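Local coordinates for envelope glycoprotein (Thogoto virus, PDB 5XEA), which probably attaches the virus to its host-cell receptor and then drives fusion of the viral and host membranes, at residues 59-62 against 63-66; 425-428 against 429-433. All coordinates share one frame; numbering follows the deposited sequence.

Contact 1 of 2, residues 59-62 against 63-66; sequences LVDS and NTGC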
ATOM      1  N   LEU B  59       6.555  46.149 -40.328  1.00 38.39           N
ATOM      2  CA  LEU B  59       5.723  45.031 -40.770  1.00 44.57           C
ATOM      3  C   LEU B  59       5.673  44.895 -42.290  1.00 40.70           C
ATOM      4  O   LEU B  59       5.287  43.837 -42.788  1.00 39.99           O
ATOM      5  CB  LEU B  59       4.309  45.162 -40.206  1.00 36.53           C
ATOM      6  CG  LEU B  59       4.185  44.710 -38.733  1.00 48.72           C
ATOM      7  CD1 LEU B  59       2.725  44.556 -38.288  1.00 42.10           C
ATOM      8  CD2 LEU B  59       4.959  43.418 -38.521  1.00 43.34           C
ATOM      9  N   VAL B  60       6.036  45.940 -43.045  1.00 37.79           N
ATOM     10  CA  VAL B  60       6.037  45.810 -44.502  1.00 51.65           C
ATOM     11  C   VAL B  60       7.109  44.825 -44.946  1.00 48.32           C
ATOM     12  O   VAL B  60       6.942  44.126 -45.948  1.00 53.02           O
ATOM     13  CB  VAL B  60       6.215  47.191 -45.176  1.00 44.36           C
ATOM     14  CG1 VAL B  60       6.322  47.043 -46.695  1.00 48.91           C
ATOM     15  CG2 VAL B  60       5.056  48.109 -44.825  1.00 54.10           C
ATOM     16  N   ASP B  61       8.199  44.713 -44.193  1.00 43.68           N
ATOM     17  CA  ASP B  61       9.310  43.832 -44.539  1.00 43.76           C
ATOM     18  C   ASP B  61       9.031  42.402 -44.055  1.00 49.03           C
ATOM     19  O   ASP B  61       8.842  42.173 -42.853  1.00 44.40           O
ATOM     20  CB  ASP B  61      10.590  44.386 -43.918  1.00 50.86           C
ATOM     21  CG  ASP B  61      11.831  43.632 -44.343  1.00 54.96           C
ATOM     22  OD1 ASP B  61      11.729  42.441 -44.742  1.00 55.58           O
ATOM     23  OD2 ASP B  61      12.922  44.232 -44.262  1.00 68.90           O
ATOM     24  N   SER B  62       9.075  41.434 -44.987  1.00 38.99           N
ATOM     25  CA  SER B  62       8.740  40.043 -44.699  1.00 46.30           C
ATOM     26  C   SER B  62       9.802  39.320 -43.872  1.00 40.03           C
ATOM     27  O   SER B  62       9.535  38.213 -43.395  1.00 40.27           O
ATOM     28  CB  SER B  62       8.496  39.272 -46.005  1.00 53.55           C
ATOM     29  OG  SER B  62       9.673  39.195 -46.800  1.00 53.07           O
ATOM     30  N   ASN B  63      10.987  39.895 -43.690  1.00 41.10           N
ATOM     31  CA  ASN B  63      11.951  39.331 -42.757  1.00 51.27           C
ATOM     32  C   ASN B  63      11.801  39.879 -41.348  1.00 47.93           C
ATOM     33  O   ASN B  63      12.641  39.582 -40.502  1.00 40.95           O
ATOM     34  CB  ASN B  63      13.378  39.597 -43.226  1.00 51.05           C
ATOM     35  CG  ASN B  63      13.597  39.206 -44.660  1.00 53.88           C
ATOM     36  OD1 ASN B  63      13.854  40.061 -45.514  1.00 70.39           O
ATOM     37  ND2 ASN B  63      13.502  37.918 -44.941  1.00 52.34           N
ATOM     38  N   THR B  64      10.804  40.715 -41.074  1.00 40.68           N
ATOM     39  CA  THR B  64      10.601  41.153 -39.695  1.00 41.49           C
ATOM     40  C   THR B  64      10.029  39.979 -38.903  1.00 35.99           C
ATOM     41  O   THR B  64       9.107  39.299 -39.363  1.00 36.26           O
ATOM     42  CB  THR B  64       9.672  42.370 -39.629  1.00 36.27           C
ATOM     43  OG1 THR B  64      10.328  43.532 -40.180  1.00 37.78           O
ATOM     44  CG2 THR B  64       9.273  42.665 -38.180  1.00 44.00           C
ATOM     45  N   GLY B  65      10.602  39.695 -37.755  1.00 37.79           N
ATOM     46  CA  GLY B  65      10.156  38.546 -36.991  1.00 36.46           C
ATOM     47  C   GLY B  65      11.283  38.011 -36.137  1.00 39.88           C
ATOM     48  O   GLY B  65      12.327  38.628 -36.014  1.00 40.29           O
ATOM     49  N   CYS B  66      11.046  36.842 -35.533  1.00 37.29           N
ATOM     50  CA  CYS B  66      12.007  36.248 -34.606  1.00 46.73           C
ATOM     51  C   CYS B  66      12.192  34.766 -34.875  1.00 48.18           C
ATOM     52  O   CYS B  66      11.246  34.052 -35.231  1.00 41.95           O
ATOM     53  CB  CYS B  66      11.585  36.394 -33.135  1.00 56.27           C
ATOM     54  SG  CYS B  66      11.602  38.067 -32.454  1.00 72.05           S
TER
HETATM   55  O   HOH W   1       9.439  37.057 -41.057  1.00 47.51           O
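Asp61, Asn63 and Thr64 meet in a local turn contact in the loop that joins antiparallel strands 40-56 and 65-72. Asp61 to Thr64 form a type I beta turn. It is closed by the bond from Thr64 N to Asp61 O, 3.0 Å long. The Asp61 side chain adds a second tie. Asp61 OD1 accepts the N-H of Asn63 at 2.9 Å (N to OD1), and the bond is nearly straight (166°). The N-H comes from above the carboxylate plane. Asp61 CG is anti to its own N (chi1 -174°), which puts it beside the carbonyl carbon and brings Asp61 OD1 in front of the Asn63 N-H. A carbonyl and a carboxylate of one residue thus hold two successive N-H groups. A water bridges two carbonyls of the turn, 2.6 Å from Ser62 O and 2.8 Å from Thr64 O. Thr64 OG1 bonds to Gly58 O and Gly57 N. Thr64 CG2 meets Leu59 CD2 at 4.4 Å, a loose apolar touch. Leu59 also packs on Leu59 of the third subunit, and Ser62 on Trp129 of the second. The Cys54-Cys66 disulfide ties the two strands below the turn. The paired bonds are those of an Asx turn combined with a type I beta turn. The turn closes the hairpin of strands 40-56 and 65-72 far from the chain centre, a place consistent with a fusion loop of a class III fusogen.

Contact 2 of 2, residues 425-428 against 429-433; sequences FVVK and SKDAL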
ATOM      1  N   PHE B 425      13.182  15.204  -9.221  1.00 38.18           N
ATOM      2  CA  PHE B 425      13.961  16.352  -9.698  1.00 45.34           C
ATOM      3  C   PHE B 425      13.712  16.617 -11.175  1.00 37.69           C
ATOM      4  O   PHE B 425      13.683  17.774 -11.614  1.00 37.46           O
ATOM      5  CB  PHE B 425      15.452  16.091  -9.452  1.00 44.47           C
ATOM      6  CG  PHE B 425      16.387  17.235  -9.856  1.00 41.19           C
ATOM      7  CD1 PHE B 425      16.533  18.353  -9.044  1.00 34.57           C
ATOM      8  CD2 PHE B 425      17.184  17.130 -10.989  1.00 34.49           C
ATOM      9  CE1 PHE B 425      17.408  19.387  -9.388  1.00 40.44           C
ATOM     10  CE2 PHE B 425      18.078  18.162 -11.342  1.00 33.74           C
ATOM     11  CZ  PHE B 425      18.191  19.284 -10.542  1.00 33.28           C
ATOM     12  N   VAL B 426      13.572  15.554 -11.968  1.00 36.04           N
ATOM     13  CA  VAL B 426      13.333  15.719 -13.405  1.00 34.21           C
ATOM     14  C   VAL B 426      11.980  16.379 -13.652  1.00 42.82           C
ATOM     15  O   VAL B 426      11.849  17.256 -14.517  1.00 36.91           O
ATOM     16  CB  VAL B 426      13.430  14.352 -14.110  1.00 42.29           C
ATOM     17  CG1 VAL B 426      13.147  14.486 -15.618  1.00 32.87           C
ATOM     18  CG2 VAL B 426      14.783  13.689 -13.805  1.00 35.82           C
ATOM     19  N   VAL B 427      10.951  15.953 -12.907  1.00 36.74           N
ATOM     20  CA  VAL B 427       9.604  16.511 -13.049  1.00 31.89           C
ATOM     21  C   VAL B 427       9.571  17.959 -12.588  1.00 33.18           C
ATOM     22  O   VAL B 427       8.964  18.817 -13.243  1.00 33.90           O
ATOM     23  CB  VAL B 427       8.584  15.662 -12.254  1.00 43.81           C
ATOM     24  CG1 VAL B 427       7.133  16.224 -12.422  1.00 36.74           C
ATOM     25  CG2 VAL B 427       8.649  14.200 -12.655  1.00 36.93           C
ATOM     26  N   LYS B 428      10.210  18.253 -11.446  1.00 31.22           N
ATOM     27  CA  LYS B 428      10.330  19.637 -10.979  1.00 30.97           C
ATOM     28  C   LYS B 428      11.033  20.522 -12.005  1.00 36.75           C
ATOM     29  O   LYS B 428      10.685  21.698 -12.169  1.00 32.93           O
ATOM     30  CB  LYS B 428      11.089  19.682  -9.646  1.00 34.14           C
ATOM     31  CG  LYS B 428      10.277  19.164  -8.456  1.00 47.02           C
ATOM     32  CD  LYS B 428      11.125  19.030  -7.181  1.00 55.66           C
ATOM     33  CE  LYS B 428      10.376  18.186  -6.136  1.00 61.11           C
ATOM     34  NZ  LYS B 428      11.238  17.802  -4.976  1.00 61.77           N
ATOM     35  N   SER B 429      12.055  19.993 -12.675  1.00 34.44           N
ATOM     36  CA  SER B 429      12.720  20.780 -13.715  1.00 33.32           C
ATOM     37  C   SER B 429      11.746  21.117 -14.847  1.00 34.51           C
ATOM     38  O   SER B 429      11.689  22.263 -15.322  1.00 38.83           O
ATOM     39  CB  SER B 429      13.931  20.008 -14.244  1.00 27.57           C
ATOM     40  OG  SER B 429      14.453  20.648 -15.404  1.00 41.41           O
ATOM     41  N   LYS B 430      10.957  20.123 -15.275  1.00 30.46           N
ATOM     42  CA  LYS B 430       9.935  20.346 -16.300  1.00 33.44           C
ATOM     43  C   LYS B 430       8.893  21.348 -15.835  1.00 36.52           C
ATOM     44  O   LYS B 430       8.486  22.226 -16.601  1.00 34.47           O
ATOM     45  CB  LYS B 430       9.244  19.020 -16.672  1.00 32.22           C
ATOM     46  CG  LYS B 430       8.000  19.225 -17.581  1.00 31.11           C
ATOM     47  CD  LYS B 430       6.936  18.141 -17.436  1.00 49.25           C
ATOM     48  CE  LYS B 430       6.457  18.016 -15.997  1.00 44.88           C
ATOM     49  NZ  LYS B 430       5.083  17.480 -15.923  1.00 48.94           N
ATOM     50  N   ASP B 431       8.418  21.212 -14.592  1.00 34.51           N
ATOM     51  CA  ASP B 431       7.392  22.122 -14.090  1.00 34.62           C
ATOM     52  C   ASP B 431       7.914  23.546 -14.021  1.00 37.88           C
ATOM     53  O   ASP B 431       7.197  24.504 -14.345  1.00 30.59           O
ATOM     54  CB  ASP B 431       6.922  21.687 -12.702  1.00 36.08           C
ATOM     55  CG  ASP B 431       6.159  20.372 -12.723  1.00 51.08           C
ATOM     56  OD1 ASP B 431       6.162  19.673 -11.683  1.00 54.90           O
ATOM     57  OD2 ASP B 431       5.548  20.044 -13.764  1.00 46.62           O
ATOM     58  N   ALA B 432       9.157  23.702 -13.575  1.00 30.57           N
ATOM     59  CA  ALA B 432       9.759  25.026 -13.482  1.00 35.18           C
ATOM     60  C   ALA B 432       9.947  25.655 -14.862  1.00 30.36           C
ATOM     61  O   ALA B 432       9.805  26.867 -15.019  1.00 36.74           O
ATOM     62  CB  ALA B 432      11.093  24.921 -12.740  1.00 34.46           C
ATOM     63  N   LEU B 433      10.283  24.854 -15.876  1.00 33.96           N
ATOM     64  CA  LEU B 433      10.416  25.409 -17.221  1.00 32.16           C
ATOM     65  C   LEU B 433       9.081  25.947 -17.719  1.00 32.85           C
ATOM     66  O   LEU B 433       9.026  27.003 -18.363  1.00 31.31           O
ATOM     67  CB  LEU B 433      10.979  24.354 -18.188  1.00 32.76           C
ATOM     68  CG  LEU B 433      11.215  24.868 -19.633  1.00 35.25           C
ATOM     69  CD1 LEU B 433      12.193  26.042 -19.676  1.00 35.11           C
ATOM     70  CD2 LEU B 433      11.646  23.753 -20.579  1.00 35.65           C
TER
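Asp431 N donates to Val427 O at 2.8 Å, the shortest of the four backbone bonds that join 425-428 to 429-433. The N-H lies nearly along the C=O axis (160°). The other three follow the same i to i+4 pattern: Ser429 to Phe425, Lys430 to Val426 and Ala432 to Lys428. The side chain of Asp431 folds back over the same carbonyl. Its CG is anti to the carbonyl carbon (chi1 -68°), and Asp431 OD1 comes to 3.3 Å from Val427 O. Both are acceptors, so no hydrogen bond joins them. Asp431 OD1 also lies 3.7 Å from Val427 CG1. The other carboxylate oxygen, Asp431 OD2, forms a long salt bridge of 3.4 Å with Lys430 NZ. The lysine chain bends at chi3 (57°), which turns CE back toward Val427 and ends with NZ beside the carboxylate. Lys430 CE lies 4.1 Å from Val427 CG1. Val427, Lys430 and Asp431 therefore make one patch, with the methyl lying against the aliphatic and carboxylate parts of the charged pair. Ser429 O takes Leu433 N and also Arg141 NH2 of strand 133-156. Phe425, Val426 and Ser429 touch Phe187 of strand 187-192, while Ala432 and Leu433 touch Arg141. Helix 421-437 thus rests on two strands, with Lys430 and Leu433 also packing on Gln435 and Met438 of the second subunit.

In the fold
Contact 1 and contact 2 do not touch. Their centres are 35 Å apart and their nearest atoms about 17 Å apart. Contact 1 is the outlying one, with its centre 59 Å from the centre of the chain, against 26 Å for contact 2. Both lie on the same side of that centre. The branched antiparallel sheet links them: strand 40-56 leads into the turn of contact 1 and pairs with strands 133-156 and 187-192, which carry the helix of contact 2. Both contacts also reach the second subunit. In contact 2, the Val426 side chain is about 8 Å from an N-acetylglucosamine of a glycan carried by the protein, not a ligand in a pocket.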